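Local structure of aminotransferase (Helicobacter pylori, 2FNI) at the pyridoxal-5'-phosphate site. The protein catalyses the PLP-dependent transamination of a UDP-linked 4-keto sugar, the second step in the biosynthesis of pseudaminic acid, which modifies flagellin. Residues are numbered along the deposited sequence; one frame, centred on the assembly and turned at random. Chains: chain A/B, aminotransferase.

The pyridoxal-5'-phosphate site. Residues chain A 55-57, 60, 83-84, 86-87, 128, 154, 156-157, 178, 180, 183, 190, 316; chain B 228. With PLP (pyridoxal-5'-phosphate), chain C.
A:Asp154 holds CG anti to its backbone N (chi1 -179°), carrying the carboxylate to the pyridine nitrogen, whereas A:Lys183 turns CG beside its backbone N and bends at chi2 (-74°) to bring its amine to the opposite end of the ring. A:Asp154 OD1 hydrogen-bonds PLP N1 at 2.8 Å, the conserved aspartate contact of this aminotransferase fold, and probably keeps the ring nitrogen protonated and electron-withdrawing. Second-shell groups fix the carboxylate's rotation: the hydroxyl of A:Ser156 uses the syn lone pair of OD2, its backbone N meets the same oxygen nearly along its C-O axis, and A:Thr87 OG1 donates to OD1 from above the carboxylate plane.

A:Lys183 is the Schiff-base lysine, its NZ joined to PLP C4A as the internal aldimine; the stretched modelled bond means nothing at this resolution. A:Lys183 NZ also lies 2.6 Å from the phenolic PLP O3, a hydrogen-bonding distance. PLP O3 meets A:His157 NE2 at 2.7 Å and donates to A:Tyr316 OH. The histidine ring meets PLP C3 and the tyrosine CZ at its edge, in plane, so the two close around O3.

Over one face of the pyridine ring lies A:Phe84 CB, 3.9 Å from the PLP ring centroid, while A:Ser156 CB packs against C2 from the other side. At the phosphate, A:Ser178 OG, anti to its backbone N (chi1 171°), donates to PLP O2P at 2.7 Å, and A:Ala56 N grips the same oxygen. A:Thr57 binds O1P through backbone N and OG1.

B:Asn228 reaches in from the second subunit, its backbone carbonyl held by A:Ser55 OG. As placed, B:Asn228 OD1 and PLP O1P, 3.1 Å apart, both only accept; the amide may be flipped, making ND2 the likelier donor. With A:Ala56 N and A:Thr57 N on its oxygens, the phosphate caps the N-terminus of helix 56-66, whose dipole probably helps neutralise it, and the cofactor lies in the fold-type I aminotransferase domain against the subunit interface.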
ATOM      1  N   SER A  55       0.993  -4.128   2.709  1.00 35.59           N
ATOM      2  CA  SER A  55       2.347  -4.495   3.120  1.00 36.17           C
ATOM      3  C   SER A  55       2.460  -4.467   4.641  1.00 36.44           C
ATOM      4  O   SER A  55       1.616  -3.891   5.319  1.00 37.14           O
ATOM      5  CB  SER A  55       3.364  -3.524   2.520  1.00 36.07           C
ATOM      6  OG  SER A  55       3.171  -2.214   3.020  1.00 36.32           O
ATOM      7  N   ALA A  56       3.501  -5.084   5.185  1.00 36.42           N
ATOM      8  CA  ALA A  56       3.691  -5.053   6.631  1.00 36.89           C
ATOM      9  C   ALA A  56       4.243  -3.698   7.090  1.00 36.75           C
ATOM     10  O   ALA A  56       4.128  -3.321   8.251  1.00 35.59           O
ATOM     11  CB  ALA A  56       4.590  -6.190   7.077  1.00 37.40           C
ATOM     12  N   THR A  57       4.841  -2.969   6.162  1.00 36.88           N
ATOM     13  CA  THR A  57       5.363  -1.649   6.460  1.00 36.88           C
ATOM     14  C   THR A  57       4.217  -0.662   6.614  1.00 37.51           C
ATOM     15  O   THR A  57       4.306   0.305   7.372  1.00 38.74           O
ATOM     16  CB  THR A  57       6.307  -1.168   5.355  1.00 36.70           C
ATOM     17  OG1 THR A  57       7.281  -2.190   5.099  1.00 36.51           O
ATOM     18  CG2 THR A  57       7.000   0.123   5.766  1.00 34.91           C
ATOM     19  N   LEU A  60       2.834  -1.563   9.994  1.00 38.75           N
ATOM     20  CA  LEU A  60       3.668  -0.986  11.046  1.00 38.65           C
ATOM     21  C   LEU A  60       3.335   0.482  11.239  1.00 38.67           C
ATOM     22  O   LEU A  60       3.097   0.929  12.361  1.00 39.22           O
ATOM     23  CB  LEU A  60       5.163  -1.167  10.737  1.00 37.83           C
ATOM     24  CG  LEU A  60       5.722  -2.579  10.957  1.00 36.24           C
ATOM     25  CD1 LEU A  60       7.066  -2.757  10.275  1.00 35.01           C
ATOM     26  CD2 LEU A  60       5.814  -2.921  12.449  1.00 35.35           C
ATOM     27  N   SER A  83      17.025  -5.825  12.665  1.00 39.31           N
ATOM     28  CA  SER A  83      15.741  -6.022  12.027  1.00 38.74           C
ATOM     29  C   SER A  83      15.783  -5.285  10.695  1.00 38.43           C
ATOM     30  O   SER A  83      16.737  -4.539  10.411  1.00 37.35           O
ATOM     31  CB  SER A  83      14.604  -5.482  12.899  1.00 38.66           C
ATOM     32  OG  SER A  83      13.366  -5.526  12.212  1.00 37.64           O
ATOM     33  N   PHE A  84      14.756  -5.499   9.876  1.00 38.20           N
ATOM     34  CA  PHE A  84      14.653  -4.802   8.611  1.00 37.79           C
ATOM     35  C   PHE A  84      14.374  -3.328   8.866  1.00 37.72           C
ATOM     36  O   PHE A  84      13.598  -2.964   9.748  1.00 38.11           O
ATOM     37  CB  PHE A  84      13.571  -5.416   7.736  1.00 38.43           C
ATOM     38  CG  PHE A  84      13.597  -4.920   6.324  1.00 40.19           C
ATOM     39  CD1 PHE A  84      14.746  -5.044   5.561  1.00 40.85           C
ATOM     40  CD2 PHE A  84      12.480  -4.330   5.756  1.00 41.26           C
ATOM     41  CE1 PHE A  84      14.786  -4.586   4.255  1.00 40.80           C
ATOM     42  CE2 PHE A  84      12.514  -3.876   4.446  1.00 42.00           C
ATOM     43  CZ  PHE A  84      13.672  -4.003   3.698  1.00 40.31           C
ATOM     44  N   ALA A  86      12.611  -1.221   7.901  1.00 36.93           N
ATOM     45  CA  ALA A  86      11.213  -0.806   7.962  1.00 36.35           C
ATOM     46  C   ALA A  86      10.724  -0.653   9.400  1.00 36.26           C
ATOM     47  O   ALA A  86       9.964   0.266   9.688  1.00 36.38           O
ATOM     48  CB  ALA A  86      10.332  -1.786   7.204  1.00 36.26           C
ATOM     49  N   THR A  87      11.158  -1.540  10.297  1.00 35.66           N
ATOM     50  CA  THR A  87      10.715  -1.482  11.691  1.00 35.88           C
ATOM     51  C   THR A  87      10.951  -0.098  12.285  1.00 37.23           C
ATOM     52  O   THR A  87      10.158   0.388  13.096  1.00 37.76           O
ATOM     53  CB  THR A  87      11.453  -2.498  12.572  1.00 35.18           C
ATOM     54  OG1 THR A  87      11.278  -3.811  12.038  1.00 35.20           O
ATOM     55  CG2 THR A  87      10.910  -2.468  13.988  1.00 34.19           C
ATOM     56  N   VAL A 128      11.339  -7.651  17.862  1.00 39.50           N
ATOM     57  CA  VAL A 128      11.230  -8.376  16.609  1.00 39.40           C
ATOM     58  C   VAL A 128      11.535  -9.833  16.865  1.00 39.82           C
ATOM     59  O   VAL A 128      12.532 -10.158  17.508  1.00 39.68           O
ATOM     60  CB  VAL A 128      12.227  -7.864  15.558  1.00 39.40           C
ATOM     61  CG1 VAL A 128      12.219  -8.767  14.346  1.00 38.64           C
ATOM     62  CG2 VAL A 128      11.893  -6.440  15.154  1.00 40.53           C
ATOM     63  N   ASP A 154       6.879  -6.581  16.250  1.00 35.23           N
ATOM     64  CA  ASP A 154       7.027  -6.814  14.822  1.00 34.87           C
ATOM     65  C   ASP A 154       7.288  -8.301  14.633  1.00 35.06           C
ATOM     66  O   ASP A 154       8.431  -8.764  14.752  1.00 35.04           O
ATOM     67  CB  ASP A 154       8.161  -5.975  14.226  1.00 34.50           C
ATOM     68  CG  ASP A 154       8.329  -6.191  12.722  1.00 34.35           C
ATOM     69  OD1 ASP A 154       8.803  -5.267  12.028  1.00 34.61           O
ATOM     70  OD2 ASP A 154       7.987  -7.286  12.224  1.00 33.92           O
ATOM     71  N   SER A 156       6.813 -10.073  11.827  1.00 38.02           N
ATOM     72  CA  SER A 156       6.859 -10.352  10.392  1.00 38.39           C
ATOM     73  C   SER A 156       7.452 -11.722  10.070  1.00 39.06           C
ATOM     74  O   SER A 156       6.991 -12.405   9.158  1.00 40.56           O
ATOM     75  CB  SER A 156       7.682  -9.289   9.664  1.00 38.42           C
ATOM     76  OG  SER A 156       7.088  -8.020   9.781  1.00 40.41           O
ATOM     77  N   HIS A 157       8.485 -12.113  10.808  1.00 38.02           N
ATOM     78  CA  HIS A 157       9.161 -13.365  10.541  1.00 37.35           C
ATOM     79  C   HIS A 157       8.356 -14.558  11.054  1.00 37.29           C
ATOM     80  O   HIS A 157       8.549 -15.677  10.595  1.00 37.52           O
ATOM     81  CB  HIS A 157      10.539 -13.358  11.217  1.00 37.74           C
ATOM     82  CG  HIS A 157      11.536 -12.444  10.571  1.00 39.17           C
ATOM     83  ND1 HIS A 157      12.897 -12.651  10.656  1.00 39.93           N
ATOM     84  CD2 HIS A 157      11.376 -11.327   9.821  1.00 39.20           C
ATOM     85  CE1 HIS A 157      13.532 -11.697   9.995  1.00 37.15           C
ATOM     86  NE2 HIS A 157      12.632 -10.881   9.477  1.00 36.18           N
ATOM     87  N   SER A 178       3.859 -10.262   8.122  1.00 36.70           N
ATOM     88  CA  SER A 178       4.097  -9.934   6.727  1.00 37.07           C
ATOM     89  C   SER A 178       3.851 -11.108   5.772  1.00 37.14           C
ATOM     90  O   SER A 178       4.210 -12.243   6.059  1.00 38.05           O
ATOM     91  CB  SER A 178       5.520  -9.424   6.549  1.00 36.88           C
ATOM     92  OG  SER A 178       5.827  -9.310   5.174  1.00 37.07           O
ATOM     93  N   HIS A 180       4.846 -10.823   2.489  1.00 37.33           N
ATOM     94  CA  HIS A 180       5.729 -10.586   1.355  1.00 37.58           C
ATOM     95  C   HIS A 180       6.103 -11.925   0.698  1.00 37.33           C
ATOM     96  O   HIS A 180       6.056 -12.968   1.338  1.00 36.96           O
ATOM     97  CB  HIS A 180       6.970  -9.810   1.805  1.00 37.06           C
ATOM     98  CG  HIS A 180       7.964  -9.571   0.717  1.00 38.43           C
ATOM     99  ND1 HIS A 180       9.003 -10.438   0.458  1.00 39.99           N
ATOM    100  CD2 HIS A 180       8.081  -8.564  -0.180  1.00 39.25           C
ATOM    101  CE1 HIS A 180       9.721  -9.975  -0.551  1.00 39.22           C
ATOM    102  NE2 HIS A 180       9.180  -8.839  -0.957  1.00 39.43           N
ATOM    103  N   LYS A 183       8.164 -14.538   2.755  1.00 38.42           N
ATOM    104  CA  LYS A 183       7.914 -14.828   4.174  1.00 38.72           C
ATOM    105  C   LYS A 183       7.204 -16.173   4.326  1.00 39.02           C
ATOM    106  O   LYS A 183       6.866 -16.811   3.324  1.00 39.35           O
ATOM    107  CB  LYS A 183       7.075 -13.731   4.813  1.00 38.85           C
ATOM    108  CG  LYS A 183       7.601 -12.324   4.597  1.00 39.85           C
ATOM    109  CD  LYS A 183       8.840 -12.013   5.431  1.00 39.10           C
ATOM    110  CE  LYS A 183       8.981 -10.509   5.561  1.00 39.21           C
ATOM    111  NZ  LYS A 183      10.325 -10.103   5.986  1.00 40.01           N
ATOM    112  N   GLY A 190       1.892  -8.026   1.248  1.00 38.05           N
ATOM    113  CA  GLY A 190       0.828  -8.133   2.238  1.00 37.26           C
ATOM    114  C   GLY A 190       1.340  -8.011   3.650  1.00 37.23           C
ATOM    115  O   GLY A 190       2.522  -8.218   3.900  1.00 38.17           O
ATOM    116  N   TYR A 316      20.802  -8.931  10.182  1.00 38.88           N
ATOM    117  CA  TYR A 316      20.604  -7.691   9.417  1.00 38.75           C
ATOM    118  C   TYR A 316      21.756  -6.737   9.682  1.00 38.51           C
ATOM    119  O   TYR A 316      22.424  -6.832  10.703  1.00 38.68           O
ATOM    120  CB  TYR A 316      19.308  -6.981   9.845  1.00 37.90           C
ATOM    121  CG  TYR A 316      18.017  -7.626   9.393  1.00 36.94           C
ATOM    122  CD1 TYR A 316      17.297  -8.447  10.241  1.00 36.50           C
ATOM    123  CD2 TYR A 316      17.515  -7.399   8.123  1.00 36.56           C
ATOM    124  CE1 TYR A 316      16.114  -9.034   9.834  1.00 36.63           C
ATOM    125  CE2 TYR A 316      16.336  -7.980   7.706  1.00 36.99           C
ATOM    126  CZ  TYR A 316      15.637  -8.798   8.565  1.00 37.33           C
ATOM    127  OH  TYR A 316      14.453  -9.373   8.145  1.00 37.46           O
TER
ATOM    128  N   ASN B 228       6.582   0.760   2.047  1.00 38.03           N
ATOM    129  CA  ASN B 228       6.360  -0.247   1.023  1.00 37.42           C
ATOM    130  C   ASN B 228       5.027   0.037   0.375  1.00 36.16           C
ATOM    131  O   ASN B 228       3.987  -0.350   0.899  1.00 36.54           O
ATOM    132  CB  ASN B 228       6.368  -1.649   1.620  1.00 38.82           C
ATOM    133  CG  ASN B 228       6.240  -2.735   0.564  1.00 39.56           C
ATOM    134  OD1 ASN B 228       6.572  -3.895   0.825  1.00 41.94           O
ATOM    135  ND2 ASN B 228       5.760  -2.372  -0.627  1.00 36.50           N
TER
HETATM  136  N1  PLP C 376       9.743  -6.176   9.587  1.00 39.84           N
HETATM  137  C2  PLP C 376      10.631  -7.212   9.383  1.00 39.29           C
HETATM  138  C2A PLP C 376      11.392  -7.771  10.543  1.00 39.13           C
HETATM  139  C3  PLP C 376      10.815  -7.734   8.110  1.00 39.91           C
HETATM  140  O3  PLP C 376      11.471  -8.924   7.962  1.00 41.00           O
HETATM  141  C4  PLP C 376      10.113  -7.218   7.022  1.00 39.89           C
HETATM  142  C4A PLP C 376      10.568  -7.556   5.625  1.00 38.10           C
HETATM  143  C5  PLP C 376       9.209  -6.170   7.227  1.00 39.37           C
HETATM  144  C6  PLP C 376       9.032  -5.660   8.515  1.00 39.34           C
HETATM  145  C5A PLP C 376       8.679  -5.392   6.035  1.00 38.34           C
HETATM  146  O4P PLP C 376       7.360  -5.785   5.711  1.00 36.97           O
HETATM  147  P   PLP C 376       6.860  -5.845   4.188  1.00 37.59           P
HETATM  148  O1P PLP C 376       6.295  -4.489   3.824  1.00 35.91           O
HETATM  149  O2P PLP C 376       5.768  -6.871   4.004  1.00 38.85           O
HETATM  150  O3P PLP C 376       8.050  -6.210   3.317  1.00 38.46           O